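Local coordinates for levoglucosan dehydrogenase (Pseudarthrobacter phenanthrenivorans, PDB 6A3F), which oxidises levoglucosan to 3-dehydrolevoglucosan with NAD(+), working as a homotetramer of the Gfo/Idh/MocA family, at residues E132-A135 and M136-V140; F151-R154 and R155-A158; M217-L221 and V222-S226; F308-E311 and R312-E315; E357-I360 and I361-H364. One frame throughout, in Å; residues are numbered along the deposited sequence.

Contact 1: residues E132-A135 and M136-V140; sequences ESKA and MYDAV
Lys134 and Asp138 pair one helical turn apart on the outer side of helix 130-141, Lys134 NZ donating to Asp138 OD2 at 2.9 Å in a salt bridge. The lysine leaves with CG anti to its backbone nitrogen (chi1 -175°) and stays extended until chi4, where a turn swings the ammonium across. It meets the syn lone pair of OD2, while OD1 of the same carboxylate pairs with Lys141. This is the more open side, though the lysine also touches Tyr384; its long flexible chain carries the charge to the aspartate.

The sides turned to the protein are tight. Met136 lies buried against Ala107 and Ala110 of helix 106-115, its CG 3.7 Å from Glu132 O, and the small alanines leave room for the thioether chain. Ser133, buried toward helix 380-399, bonds through OG to Thr129 O, just before the helix begins.

Through the middle run the i to i+4 backbone bonds, the straightest from Tyr137 N to Ser133 O (3.0 Å, 173°). The helix is the crossover of a Rossmann beta-alpha-beta unit, between strands 119-122 and 147-149. Its chemistry implies an amphipathic helix, with a charged pair outside and thioether and methyl packing within.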
loop_
_atom_site.group_PDB
_atom_site.type_symbol
_atom_site.label_atom_id
_atom_site.label_comp_id
_atom_site.label_asym_id
_atom_site.label_seq_id
_atom_site.Cartn_x
_atom_site.Cartn_y
_atom_site.Cartn_z
ATOM N N GLU B 132 23.250 -29.001 21.847
ATOM C CA GLU B 132 24.416 -28.352 21.342
ATOM C C GLU B 132 24.409 -26.862 21.723
ATOM O O GLU B 132 25.425 -26.299 22.080
ATOM C CB GLU B 132 24.403 -28.555 19.839
ATOM C CG GLU B 132 25.672 -28.182 19.154
ATOM C CD GLU B 132 25.677 -28.649 17.708
ATOM O OE1 GLU B 132 26.711 -29.119 17.263
ATOM O OE2 GLU B 132 24.638 -28.567 17.045
ATOM N N SER B 133 23.233 -26.238 21.669
ATOM C CA SER B 133 23.152 -24.814 22.020
ATOM C C SER B 133 23.454 -24.600 23.515
ATOM O O SER B 133 24.084 -23.631 23.893
ATOM C CB SER B 133 21.805 -24.246 21.631
ATOM O OG SER B 133 21.471 -24.495 20.252
ATOM N N LYS B 134 23.019 -25.537 24.369
ATOM C CA LYS B 134 23.294 -25.454 25.829
ATOM C C LYS B 134 24.801 -25.480 26.115
ATOM O O LYS B 134 25.296 -24.738 26.962
ATOM C CB LYS B 134 22.625 -26.629 26.536
ATOM C CG LYS B 134 22.728 -26.607 28.056
ATOM C CD LYS B 134 22.139 -27.859 28.705
ATOM C CE LYS B 134 22.077 -27.757 30.222
ATOM N NZ LYS B 134 23.444 -27.705 30.769
ATOM N N ALA B 135 25.530 -26.316 25.383
ATOM C CA ALA B 135 26.952 -26.433 25.556
ATOM C C ALA B 135 27.622 -25.107 25.204
ATOM O O ALA B 135 28.585 -24.695 25.840
ATOM C CB ALA B 135 27.492 -27.560 24.705
ATOM N N MET B 136 27.127 -24.413 24.187
ATOM C CA MET B 136 27.727 -23.090 23.836
ATOM C C MET B 136 27.453 -22.058 24.934
ATOM O O MET B 136 28.341 -21.297 25.410
ATOM C CB MET B 136 27.181 -22.598 22.486
ATOM C CG MET B 136 27.626 -23.458 21.339
ATOM S SD MET B 136 26.680 -23.151 19.791
ATOM C CE MET B 136 27.307 -21.509 19.420
ATOM N N TYR B 137 26.215 -22.023 25.336
ATOM C CA TYR B 137 25.843 -21.121 26.397
ATOM C C TYR B 137 26.690 -21.401 27.657
ATOM O O TYR B 137 27.275 -20.476 28.262
ATOM C CB TYR B 137 24.356 -21.293 26.654
ATOM C CG TYR B 137 23.873 -20.532 27.841
ATOM C CD1 TYR B 137 24.093 -19.168 27.917
ATOM C CD2 TYR B 137 23.216 -21.170 28.876
ATOM C CE1 TYR B 137 23.662 -18.447 29.009
ATOM C CE2 TYR B 137 22.792 -20.457 29.984
ATOM C CZ TYR B 137 23.004 -19.095 30.036
ATOM O OH TYR B 137 22.598 -18.382 31.126
ATOM N N ASP B 138 26.768 -22.696 28.038
ATOM C CA ASP B 138 27.554 -23.048 29.254
ATOM C C ASP B 138 29.024 -22.618 29.123
ATOM O O ASP B 138 29.632 -22.146 30.079
ATOM C CB ASP B 138 27.427 -24.529 29.533
ATOM C CG ASP B 138 26.104 -24.924 30.104
ATOM O OD1 ASP B 138 25.326 -24.062 30.640
ATOM O OD2 ASP B 138 25.832 -26.149 30.017
ATOM N N ALA B 139 29.582 -22.693 27.935
ATOM C CA ALA B 139 30.966 -22.336 27.730
ATOM C C ALA B 139 31.204 -20.835 27.912
ATOM O O ALA B 139 32.342 -20.437 28.120
ATOM C CB ALA B 139 31.382 -22.762 26.355
ATOM N N VAL B 140 30.189 -19.982 27.694
ATOM C CA VAL B 140 30.471 -18.539 27.677
ATOM C C VAL B 140 29.919 -17.891 28.933
ATOM O O VAL B 140 30.383 -16.840 29.350
ATOM C CB VAL B 140 29.873 -17.837 26.443
ATOM C CG1 VAL B 140 30.356 -18.467 25.148
ATOM C CG2 VAL B 140 28.346 -17.760 26.524
#

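Contact 2: residues F151-R154 and R155-A158; sequences FNYR and RTPA
Tyr153 and Thr156 meet through a single carbonyl oxygen. Tyr153 O accepts from Thr156 OG1 at 2.9 Å and from Thr156 N at 3.1 Å; the hydroxyl is tilted modestly from the carbonyl plane, whereas the amide comes from well above it. The threonine reaches this oxygen because OG1 sits beside its own backbone nitrogen (chi1 -51°). The same hydroxyl lies at the edge of the Tyr153 ring. One residue earlier, Arg155 N bonds to Asn152 O at 3.0 Å.

These bonds wind the chain into a 3-10 turn that leaves the last strand of the Rossmann sheet, 147-149, and leads into helix 157-167, which Pro157 opens. Thr156 holds the N-cap position, though its side chain makes no capping bond, the hydroxyl turning back to Tyr153 O instead. Asn152 binds NADH and Tyr153 binds levoglucosan, so the turn presents neighbouring residues to cofactor and sugar. The two also touch each other, Asn152 ND2 standing 3.9 Å above the centre of the Tyr153 ring plane.

Arg154 and Arg155 run side by side with guanidinium planes almost parallel, 1° apart. Acidic partners probably offset this buried pairing of like charges: Asp216 takes Arg154 and Asp365 takes Arg155, while Ser377 receives both through its hydroxyl and carbonyl. A water links Arg155 NH1 (2.9 Å) to Phe151 O (2.7 Å), lying in the guanidinium plane. Farther out, Thr358 holds the Asn152 amide, Asn293 meets the Tyr153 hydroxyl, and His213 and Tyr310 set their rings edge-to-face with that of Tyr153.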
loop_
_atom_site.group_PDB
_atom_site.type_symbol
_atom_site.label_atom_id
_atom_site.label_comp_id
_atom_site.label_asym_id
_atom_site.label_seq_id
_atom_site.Cartn_x
_atom_site.Cartn_y
_atom_site.Cartn_z
ATOM N N PHE B 151 20.750 -12.267 15.358
ATOM C CA PHE B 151 19.345 -11.945 15.020
ATOM C C PHE B 151 19.303 -10.441 14.629
ATOM O O PHE B 151 18.786 -9.551 15.340
ATOM C CB PHE B 151 18.396 -12.322 16.164
ATOM C CG PHE B 151 18.221 -13.799 16.390
ATOM C CD1 PHE B 151 17.848 -14.637 15.347
ATOM C CD2 PHE B 151 18.482 -14.358 17.637
ATOM C CE1 PHE B 151 17.684 -15.997 15.551
ATOM C CE2 PHE B 151 18.328 -15.724 17.837
ATOM C CZ PHE B 151 17.957 -16.538 16.788
ATOM N N ASN B 152 19.904 -10.156 13.492
ATOM C CA ASN B 152 20.221 -8.804 13.074
ATOM C C ASN B 152 18.932 -8.002 12.789
ATOM O O ASN B 152 18.952 -6.751 12.891
ATOM C CB ASN B 152 21.148 -8.814 11.871
ATOM C CG ASN B 152 20.491 -9.454 10.679
ATOM O OD1 ASN B 152 20.258 -10.660 10.727
ATOM N ND2 ASN B 152 20.102 -8.643 9.685
ATOM N N TYR B 153 17.834 -8.684 12.432
ATOM C CA TYR B 153 16.649 -7.995 12.006
ATOM C C TYR B 153 15.990 -7.267 13.170
ATOM O O TYR B 153 15.260 -6.300 12.927
ATOM C CB TYR B 153 15.640 -8.921 11.337
ATOM C CG TYR B 153 16.068 -9.445 9.997
ATOM C CD1 TYR B 153 16.245 -8.597 8.915
ATOM C CD2 TYR B 153 16.357 -10.801 9.837
ATOM C CE1 TYR B 153 16.628 -9.091 7.685
ATOM C CE2 TYR B 153 16.765 -11.302 8.612
ATOM C CZ TYR B 153 16.858 -10.446 7.523
ATOM O OH TYR B 153 17.232 -10.911 6.286
ATOM N N ARG B 154 16.281 -7.631 14.417
ATOM C CA ARG B 154 15.688 -6.854 15.512
ATOM C C ARG B 154 16.327 -5.456 15.621
ATOM O O ARG B 154 15.760 -4.618 16.341
ATOM C CB ARG B 154 15.750 -7.631 16.827
ATOM C CG ARG B 154 17.120 -7.639 17.483
ATOM C CD ARG B 154 17.136 -7.569 19.009
ATOM N NE ARG B 154 16.718 -8.815 19.664
ATOM C CZ ARG B 154 16.845 -9.056 20.975
ATOM N NH1 ARG B 154 17.383 -8.141 21.761
ATOM N NH2 ARG B 154 16.400 -10.184 21.502
ATOM N N ARG B 155 17.457 -5.197 14.952
ATOM C CA ARG B 155 18.106 -3.926 14.957
ATOM C C ARG B 155 17.719 -3.123 13.693
ATOM O O ARG B 155 18.338 -2.110 13.404
ATOM C CB ARG B 155 19.626 -4.077 15.120
ATOM C CG ARG B 155 20.019 -4.290 16.584
ATOM C CD ARG B 155 21.460 -4.657 16.831
ATOM N NE ARG B 155 21.790 -4.429 18.236
ATOM C CZ ARG B 155 21.549 -5.250 19.254
ATOM N NH1 ARG B 155 20.974 -6.428 19.069
ATOM N NH2 ARG B 155 21.916 -4.870 20.477
ATOM N N THR B 156 16.718 -3.559 12.928
ATOM C CA THR B 156 16.038 -2.660 12.007
ATOM C C THR B 156 15.461 -1.495 12.835
ATOM O O THR B 156 14.743 -1.743 13.802
ATOM C CB THR B 156 14.899 -3.344 11.244
ATOM O OG1 THR B 156 15.291 -4.573 10.605
ATOM C CG2 THR B 156 14.279 -2.444 10.191
ATOM N N PRO B 157 15.760 -0.248 12.440
ATOM C CA PRO B 157 15.327 0.830 13.300
ATOM C C PRO B 157 13.826 0.763 13.601
ATOM O O PRO B 157 13.441 1.034 14.728
ATOM C CB PRO B 157 15.770 2.095 12.580
ATOM C CG PRO B 157 17.028 1.642 11.912
ATOM C CD PRO B 157 16.705 0.234 11.454
ATOM N N ALA B 158 12.986 0.433 12.622
ATOM C CA ALA B 158 11.547 0.317 12.810
ATOM C C ALA B 158 11.175 -0.670 13.931
ATOM O O ALA B 158 10.198 -0.481 14.624
ATOM C CB ALA B 158 10.928 -0.096 11.509
HETATM O O HOH W 1 20.470 -7.869 16.647
#

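Contact 3: residues M217-L221 and V222-S226; sequences MARYL and VGEFS
Arg219 reaches past the end of its helix to Glu224 and closes a two-pronged salt bridge side-on. Arg219 NE donates to Glu224 OE1 and Arg219 NH2 to Glu224 OE2, each at 2.9 Å, and both oxygens are met on their syn sides. The carboxylate is twisted 41° from the guanidinium, so the oxygens lie near the arginine plane while the nitrogens stand somewhat out of the carboxylate plane. Both chains bend to make the fit: Arg219 turns at chi3 (69°), and Glu224 folds back at chi2. Arginine suits the place because its remaining nitrogen, NH1, pairs with Asp382.

Val222, the second large contributor, sets its CB 3.2 Å from Ala218 O. That carbonyl receives two amides, Val222 N at 2.8 Å and Gly223 N at 3.1 Å, as the helix comes to its end. Gly223 then leaves with positive phi (147°), a conformation in which a side chain would press on the preceding carbonyl oxygen. Gly223 O turns back to Arg219 CA in a straight CH...O contact of 3.3 Å.

Beyond the turn, Phe225 brings the edge of its ring to Ala218 CB, 3.8 Å from CE1, and a methyl is small enough to admit it. The contact thus carries helix 206-221 into strand 225-233 of the large mixed sheet; helix 380-399 packs on Arg219 and Phe225, and Leu221 touches both strand 294-301 and helix 157-167.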
loop_
_atom_site.group_PDB
_atom_site.type_symbol
_atom_site.label_atom_id
_atom_site.label_comp_id
_atom_site.label_asym_id
_atom_site.label_seq_id
_atom_site.Cartn_x
_atom_site.Cartn_y
_atom_site.Cartn_z
ATOM N N MET B 217 12.163 -11.774 17.614
ATOM C CA MET B 217 11.304 -10.570 17.693
ATOM C C MET B 217 10.191 -10.723 18.730
ATOM O O MET B 217 9.900 -9.759 19.391
ATOM C CB MET B 217 10.673 -10.215 16.343
ATOM C CG MET B 217 11.654 -9.630 15.419
ATOM S SD MET B 217 10.915 -9.046 13.834
ATOM C CE MET B 217 12.453 -8.811 12.947
ATOM N N ALA B 218 9.550 -11.875 18.815
ATOM C CA ALA B 218 8.490 -12.107 19.794
ATOM C C ALA B 218 9.060 -11.978 21.215
ATOM O O ALA B 218 8.427 -11.368 22.078
ATOM C CB ALA B 218 7.852 -13.426 19.579
ATOM N N ARG B 219 10.264 -12.519 21.438
ATOM C CA ARG B 219 10.860 -12.450 22.781
ATOM C C ARG B 219 11.203 -10.985 23.104
ATOM O O ARG B 219 11.027 -10.514 24.237
ATOM C CB ARG B 219 12.072 -13.368 22.854
ATOM C CG ARG B 219 11.730 -14.847 22.931
ATOM C CD ARG B 219 13.021 -15.649 23.152
ATOM N NE ARG B 219 13.569 -15.419 24.477
ATOM C CZ ARG B 219 14.657 -14.714 24.771
ATOM N NH1 ARG B 219 15.414 -14.171 23.829
ATOM N NH2 ARG B 219 14.980 -14.533 26.041
ATOM N N TYR B 220 11.682 -10.261 22.095
ATOM C CA TYR B 220 12.150 -8.864 22.263
ATOM C C TYR B 220 10.968 -7.921 22.569
ATOM O O TYR B 220 11.040 -7.044 23.441
ATOM C CB TYR B 220 12.953 -8.462 21.023
ATOM C CG TYR B 220 13.433 -7.035 20.924
ATOM C CD1 TYR B 220 14.156 -6.437 21.951
ATOM C CD2 TYR B 220 13.144 -6.263 19.809
ATOM C CE1 TYR B 220 14.615 -5.130 21.860
ATOM C CE2 TYR B 220 13.620 -4.958 19.686
ATOM C CZ TYR B 220 14.350 -4.389 20.716
ATOM O OH TYR B 220 14.797 -3.111 20.592
ATOM N N LEU B 221 9.909 -8.057 21.816
ATOM C CA LEU B 221 8.824 -7.113 21.842
ATOM C C LEU B 221 7.749 -7.556 22.840
ATOM O O LEU B 221 7.030 -6.674 23.341
ATOM C CB LEU B 221 8.186 -6.999 20.438
ATOM C CG LEU B 221 9.129 -6.509 19.340
ATOM C CD1 LEU B 221 8.477 -6.666 17.969
ATOM C CD2 LEU B 221 9.560 -5.076 19.573
ATOM N N VAL B 222 7.511 -8.875 23.015
ATOM C CA VAL B 222 6.383 -9.369 23.836
ATOM C C VAL B 222 6.902 -9.930 25.174
ATOM O O VAL B 222 6.485 -9.471 26.243
ATOM C CB VAL B 222 5.537 -10.427 23.114
ATOM C CG1 VAL B 222 4.345 -10.874 23.938
ATOM C CG2 VAL B 222 5.067 -9.901 21.779
ATOM N N GLY B 223 7.778 -10.947 25.102
ATOM C CA GLY B 223 8.359 -11.591 26.304
ATOM C C GLY B 223 8.601 -13.081 26.068
ATOM O O GLY B 223 8.560 -13.577 24.907
ATOM N N GLU B 224 8.811 -13.821 27.168
ATOM C CA GLU B 224 9.186 -15.201 27.059
ATOM C C GLU B 224 7.966 -16.043 26.698
ATOM O O GLU B 224 6.842 -15.732 27.018
ATOM C CB GLU B 224 9.777 -15.712 28.381
ATOM C CG GLU B 224 11.048 -15.027 28.815
ATOM C CD GLU B 224 12.300 -15.354 28.004
ATOM O OE1 GLU B 224 12.196 -16.038 26.945
ATOM O OE2 GLU B 224 13.378 -14.855 28.402
ATOM N N PHE B 225 8.244 -17.188 26.105
ATOM C CA PHE B 225 7.267 -18.140 25.752
ATOM C C PHE B 225 6.980 -19.089 26.930
ATOM O O PHE B 225 7.902 -19.596 27.565
ATOM C CB PHE B 225 7.768 -18.992 24.578
ATOM C CG PHE B 225 7.800 -18.345 23.212
ATOM C CD1 PHE B 225 8.143 -17.012 23.057
ATOM C CD2 PHE B 225 7.485 -19.074 22.079
ATOM C CE1 PHE B 225 8.231 -16.445 21.788
ATOM C CE2 PHE B 225 7.545 -18.494 20.820
ATOM C CZ PHE B 225 7.937 -17.186 20.674
ATOM N N SER B 226 5.719 -19.426 27.095
ATOM C CA SER B 226 5.297 -20.406 28.133
ATOM C C SER B 226 5.099 -21.797 27.518
ATOM O O SER B 226 5.538 -22.831 28.058
ATOM C CB SER B 226 4.051 -19.941 28.805
ATOM O OG SER B 226 3.678 -20.891 29.791
#

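Contact 4: residues F308-E311 and R312-E315; sequences FNYE and RRDE
Between Asn309 and Glu315 the chain leaves strand 304-309 by a short 3-10 segment, with Arg312 N bonded to Asn309 O at 2.9 Å, and reverses through a type I turn from Arg312 to Glu315. From within that turn Arg313 folds across one face of the Tyr310 ring. Its CG takes the hindered place between backbone nitrogen and carbonyl carbon (chi1 69°), and a bend at chi3 brings Arg313 NE 3.2 Å from Tyr310 CZ, toward the ring's rim. Arg313 CB also lies over this face, 4.1 Å from the centroid of the Tyr310 ring, in a CH-pi contact. The guanidinium is inclined 56° to the ring and makes an off-centre cation-pi interaction, Arg313 CZ lying 4.7 Å from the centroid of the Tyr310 ring. NH2 adds a weak bond to Tyr310 O. A long, flat cation suits this place, since it can cover an aromatic face and still reach Asp314 of the second subunit. Arg312 likewise pairs with Glu315 of the second subunit, and Glu315 with its Arg312, while Leu351 O of that subunit receives the Tyr310 hydroxyl.

Asn309 closes an Asx turn: Asn309 OD1 accepts from Glu311 N at 2.9 Å, a role fitted to its short amide. Phe308 meets the returning chain with its ring edge, CD1 lying 3.6 Å from Glu315 O. A water joins Asn309 N to that same oxygen.

The hairpin connects strands 304-309 and 315-320 of the mixed sheet, beside strand 294-301, with helix 157-167 touching Phe308.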
loop_
_atom_site.group_PDB
_atom_site.type_symbol
_atom_site.label_atom_id
_atom_site.label_comp_id
_atom_site.label_asym_id
_atom_site.label_seq_id
_atom_site.Cartn_x
_atom_site.Cartn_y
_atom_site.Cartn_z
ATOM N N PHE B 308 4.534 -4.343 11.162
ATOM C CA PHE B 308 5.829 -4.164 10.533
ATOM C C PHE B 308 5.939 -5.162 9.380
ATOM O O PHE B 308 5.406 -6.267 9.479
ATOM C CB PHE B 308 6.985 -4.444 11.504
ATOM C CG PHE B 308 8.364 -4.478 10.892
ATOM C CD1 PHE B 308 8.966 -3.315 10.424
ATOM C CD2 PHE B 308 9.087 -5.657 10.825
ATOM C CE1 PHE B 308 10.219 -3.344 9.842
ATOM C CE2 PHE B 308 10.363 -5.664 10.279
ATOM C CZ PHE B 308 10.935 -4.517 9.809
ATOM N N ASN B 309 6.637 -4.744 8.331
ATOM C CA ASN B 309 6.924 -5.531 7.112
ATOM C C ASN B 309 8.352 -5.198 6.653
ATOM O O ASN B 309 8.625 -4.097 6.156
ATOM C CB ASN B 309 5.907 -5.270 6.008
ATOM C CG ASN B 309 6.296 -5.784 4.635
ATOM O OD1 ASN B 309 7.164 -6.658 4.532
ATOM N ND2 ASN B 309 5.568 -5.359 3.587
ATOM N N TYR B 310 9.274 -6.147 6.835
ATOM C CA TYR B 310 10.663 -5.954 6.482
ATOM C C TYR B 310 10.852 -5.694 4.968
ATOM O O TYR B 310 11.823 -5.057 4.574
ATOM C CB TYR B 310 11.563 -7.127 6.915
ATOM C CG TYR B 310 13.006 -6.836 6.632
ATOM C CD1 TYR B 310 13.781 -6.141 7.543
ATOM C CD2 TYR B 310 13.597 -7.220 5.440
ATOM C CE1 TYR B 310 15.094 -5.803 7.270
ATOM C CE2 TYR B 310 14.879 -6.823 5.111
ATOM C CZ TYR B 310 15.643 -6.149 6.047
ATOM O OH TYR B 310 16.917 -5.824 5.765
ATOM N N GLU B 311 9.975 -6.163 4.102
ATOM C CA GLU B 311 10.120 -5.815 2.669
ATOM C C GLU B 311 9.988 -4.289 2.461
ATOM O O GLU B 311 10.426 -3.760 1.396
ATOM C CB GLU B 311 9.108 -6.556 1.813
ATOM C CG GLU B 311 9.354 -8.068 1.833
ATOM C CD GLU B 311 8.619 -8.909 0.794
ATOM O OE1 GLU B 311 7.506 -8.528 0.419
ATOM O OE2 GLU B 311 9.212 -9.950 0.323
ATOM N N ARG B 312 9.347 -3.613 3.430
ATOM C CA ARG B 312 9.262 -2.146 3.509
ATOM C C ARG B 312 9.844 -1.671 4.862
ATOM O O ARG B 312 9.162 -1.008 5.698
ATOM C CB ARG B 312 7.806 -1.749 3.336
ATOM C CG ARG B 312 7.252 -1.906 1.931
ATOM C CD ARG B 312 5.764 -1.655 1.874
ATOM N NE ARG B 312 5.345 -1.831 0.480
ATOM C CZ ARG B 312 4.084 -1.821 0.089
ATOM N NH1 ARG B 312 3.131 -1.885 1.009
ATOM N NH2 ARG B 312 3.762 -1.775 -1.199
ATOM N N ARG B 313 11.093 -2.002 5.073
ATOM C CA ARG B 313 11.688 -1.933 6.424
ATOM C C ARG B 313 11.836 -0.493 6.960
ATOM O O ARG B 313 11.960 -0.345 8.176
ATOM C CB ARG B 313 13.075 -2.580 6.466
ATOM C CG ARG B 313 14.179 -1.848 5.727
ATOM C CD ARG B 313 15.273 -2.772 5.263
ATOM N NE ARG B 313 14.733 -3.626 4.222
ATOM C CZ ARG B 313 14.397 -3.178 3.011
ATOM N NH1 ARG B 313 14.980 -2.085 2.531
ATOM N NH2 ARG B 313 13.550 -3.890 2.268
ATOM N N ASP B 314 11.815 0.507 6.097
ATOM C CA ASP B 314 11.871 1.888 6.544
ATOM C C ASP B 314 10.647 2.353 7.314
ATOM O O ASP B 314 10.704 3.421 7.964
ATOM C CB ASP B 314 12.075 2.851 5.369
ATOM C CG ASP B 314 13.428 2.661 4.671
ATOM O OD1 ASP B 314 14.436 3.142 5.206
ATOM O OD2 ASP B 314 13.443 2.045 3.563
ATOM N N GLU B 315 9.577 1.581 7.249
ATOM C CA GLU B 315 8.293 1.905 7.750
ATOM C C GLU B 315 7.972 1.118 9.014
ATOM O O GLU B 315 8.233 -0.095 9.092
ATOM C CB GLU B 315 7.192 1.510 6.758
ATOM C CG GLU B 315 7.189 2.333 5.503
ATOM C CD GLU B 315 6.230 1.843 4.434
ATOM O OE1 GLU B 315 5.277 1.099 4.746
ATOM O OE2 GLU B 315 6.440 2.234 3.291
HETATM O O HOH W 2 7.141 -2.015 7.562
#

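Contact 5: residues E357-I360 and I361-H364; sequences ETKI and IEAH
Two opposite habits of side-chain torsion bring Lys359 to Glu362: the lysine coils, with turns at chi2 (-61°) and chi3 (-72°), while the glutamate leaves with CG anti to its backbone nitrogen (chi1 -177°) and runs on straight through chi2. The two chains consequently lie alongside each other, pointing the same way, and Lys359 NZ donates to Glu362 OE1 at 2.6 Å. This is a short salt bridge on the syn lone pair, one oxygen taking the charge contact while Glu362 OE2 stays 4.0 Å from Lys359 NZ. Lysine suits the site because its flexible methylenes can wrap back, Lys359 CE passing 3.2 Å from Glu362 OE1.

OE1 has a second donor. A water donates to Glu362 OE1 at 2.7 Å and also to Lys359 O, tying the carboxylate to the backbone of the lysine it pairs with. Two opposite charges in a buried place probably compensate each other.

On another face Ile361 packs CG1 3.2 Å from Glu357 O, covering the backbone with a branched apolar chain. Ile360 faces Ala44 and Phe48 of helix 35-48, and His364 stacks on Phe49. The helical bonds are regular, as in Ala363 N to Lys359 O at 2.9 Å.

Helix 355-371 starts at the NADH-binding Tyr355, whose carbonyl O bonds with Thr358 OG1. Glu362 touches Ala150 and Asn152, both NADH-binding residues. The whole is an i to i+3 ion pair on a helix packed against the cofactor site of a Rossmann-type dehydrogenase.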
loop_
_atom_site.group_PDB
_atom_site.type_symbol
_atom_site.label_atom_id
_atom_site.label_comp_id
_atom_site.label_asym_id
_atom_site.label_seq_id
_atom_site.Cartn_x
_atom_site.Cartn_y
_atom_site.Cartn_z
ATOM N N GLU B 357 22.686 -1.845 7.062
ATOM C CA GLU B 357 22.553 -0.989 8.268
ATOM C C GLU B 357 22.231 -1.847 9.503
ATOM O O GLU B 357 22.705 -1.507 10.587
ATOM C CB GLU B 357 21.507 0.118 8.067
ATOM C CG GLU B 357 22.013 1.211 7.144
ATOM C CD GLU B 357 21.725 1.024 5.654
ATOM O OE1 GLU B 357 21.498 -0.120 5.209
ATOM O OE2 GLU B 357 21.683 2.026 4.931
ATOM N N THR B 358 21.484 -2.936 9.350
ATOM C CA THR B 358 21.179 -3.786 10.501
ATOM C C THR B 358 22.475 -4.409 11.032
ATOM O O THR B 358 22.711 -4.477 12.240
ATOM C CB THR B 358 20.134 -4.861 10.187
ATOM O OG1 THR B 358 20.671 -5.917 9.373
ATOM C CG2 THR B 358 18.908 -4.238 9.560
ATOM N N LYS B 359 23.332 -4.813 10.120
ATOM C CA LYS B 359 24.638 -5.400 10.531
ATOM C C LYS B 359 25.570 -4.334 11.132
ATOM O O LYS B 359 26.368 -4.644 12.047
ATOM C CB LYS B 359 25.313 -6.096 9.346
ATOM C CG LYS B 359 24.558 -7.267 8.738
ATOM C CD LYS B 359 24.323 -8.432 9.709
ATOM C CE LYS B 359 25.587 -9.227 10.019
ATOM N NZ LYS B 359 25.303 -10.201 11.094
ATOM N N ILE B 360 25.499 -3.102 10.624
ATOM C CA ILE B 360 26.297 -1.993 11.146
ATOM C C ILE B 360 25.865 -1.647 12.586
ATOM O O ILE B 360 26.730 -1.431 13.487
ATOM C CB ILE B 360 26.275 -0.777 10.184
ATOM C CG1 ILE B 360 27.026 -1.063 8.881
ATOM C CG2 ILE B 360 26.878 0.438 10.858
ATOM C CD1 ILE B 360 26.740 -0.095 7.788
ATOM N N ILE B 361 24.574 -1.640 12.828
ATOM C CA ILE B 361 24.017 -1.338 14.136
ATOM C C ILE B 361 24.373 -2.467 15.100
ATOM O O ILE B 361 24.793 -2.232 16.236
ATOM C CB ILE B 361 22.501 -1.135 14.056
ATOM C CG1 ILE B 361 22.154 0.103 13.242
ATOM C CG2 ILE B 361 21.875 -1.032 15.432
ATOM C CD1 ILE B 361 20.714 0.153 12.857
ATOM N N GLU B 362 24.198 -3.702 14.633
ATOM C CA GLU B 362 24.580 -4.898 15.393
ATOM C C GLU B 362 26.043 -4.795 15.852
ATOM O O GLU B 362 26.338 -4.950 17.058
ATOM C CB GLU B 362 24.294 -6.127 14.520
ATOM C CG GLU B 362 24.561 -7.468 15.190
ATOM C CD GLU B 362 24.301 -8.615 14.227
ATOM O OE1 GLU B 362 24.956 -8.624 13.145
ATOM O OE2 GLU B 362 23.415 -9.455 14.552
ATOM N N ALA B 363 26.948 -4.528 14.923
ATOM C CA ALA B 363 28.382 -4.409 15.234
ATOM C C ALA B 363 28.654 -3.250 16.201
ATOM O O ALA B 363 29.520 -3.350 17.119
ATOM C CB ALA B 363 29.172 -4.306 13.968
ATOM N N HIS B 364 27.945 -2.132 16.030
ATOM C CA HIS B 364 28.095 -1.038 16.984
ATOM C C HIS B 364 27.791 -1.511 18.400
ATOM O O HIS B 364 28.559 -1.187 19.358
ATOM C CB HIS B 364 27.185 0.151 16.625
ATOM C CG HIS B 364 27.350 1.308 17.564
ATOM N ND1 HIS B 364 26.358 1.724 18.417
ATOM C CD2 HIS B 364 28.406 2.100 17.810
ATOM C CE1 HIS B 364 26.805 2.737 19.153
ATOM N NE2 HIS B 364 28.059 2.962 18.819
HETATM O O HOH W 3 27.217 -7.333 12.568
#

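How the contacts relate
Contact 2 is the hub. Its centre lies about 9 Å from that of contact 5, 11 Å from contact 4 and 15 Å from contact 3, and it touches all three. Asn152 ND2 comes 2.8 Å from Thr358 OG1 of contact 5, in a probable hydrogen bond on the NADH side. Tyr153, a levoglucosan-binding residue, has CD1 3.4 Å from Tyr310 CE1 of contact 4 and CB 3.6 Å from Met217 CE of contact 3. Contacts 3 and 4 both reach the large mixed sheet without touching. Contact 1 stands apart, its centre about 24 Å from that of contact 2, yet the side chain of Met136 lies about 4 Å from that of the NADH-binding His106.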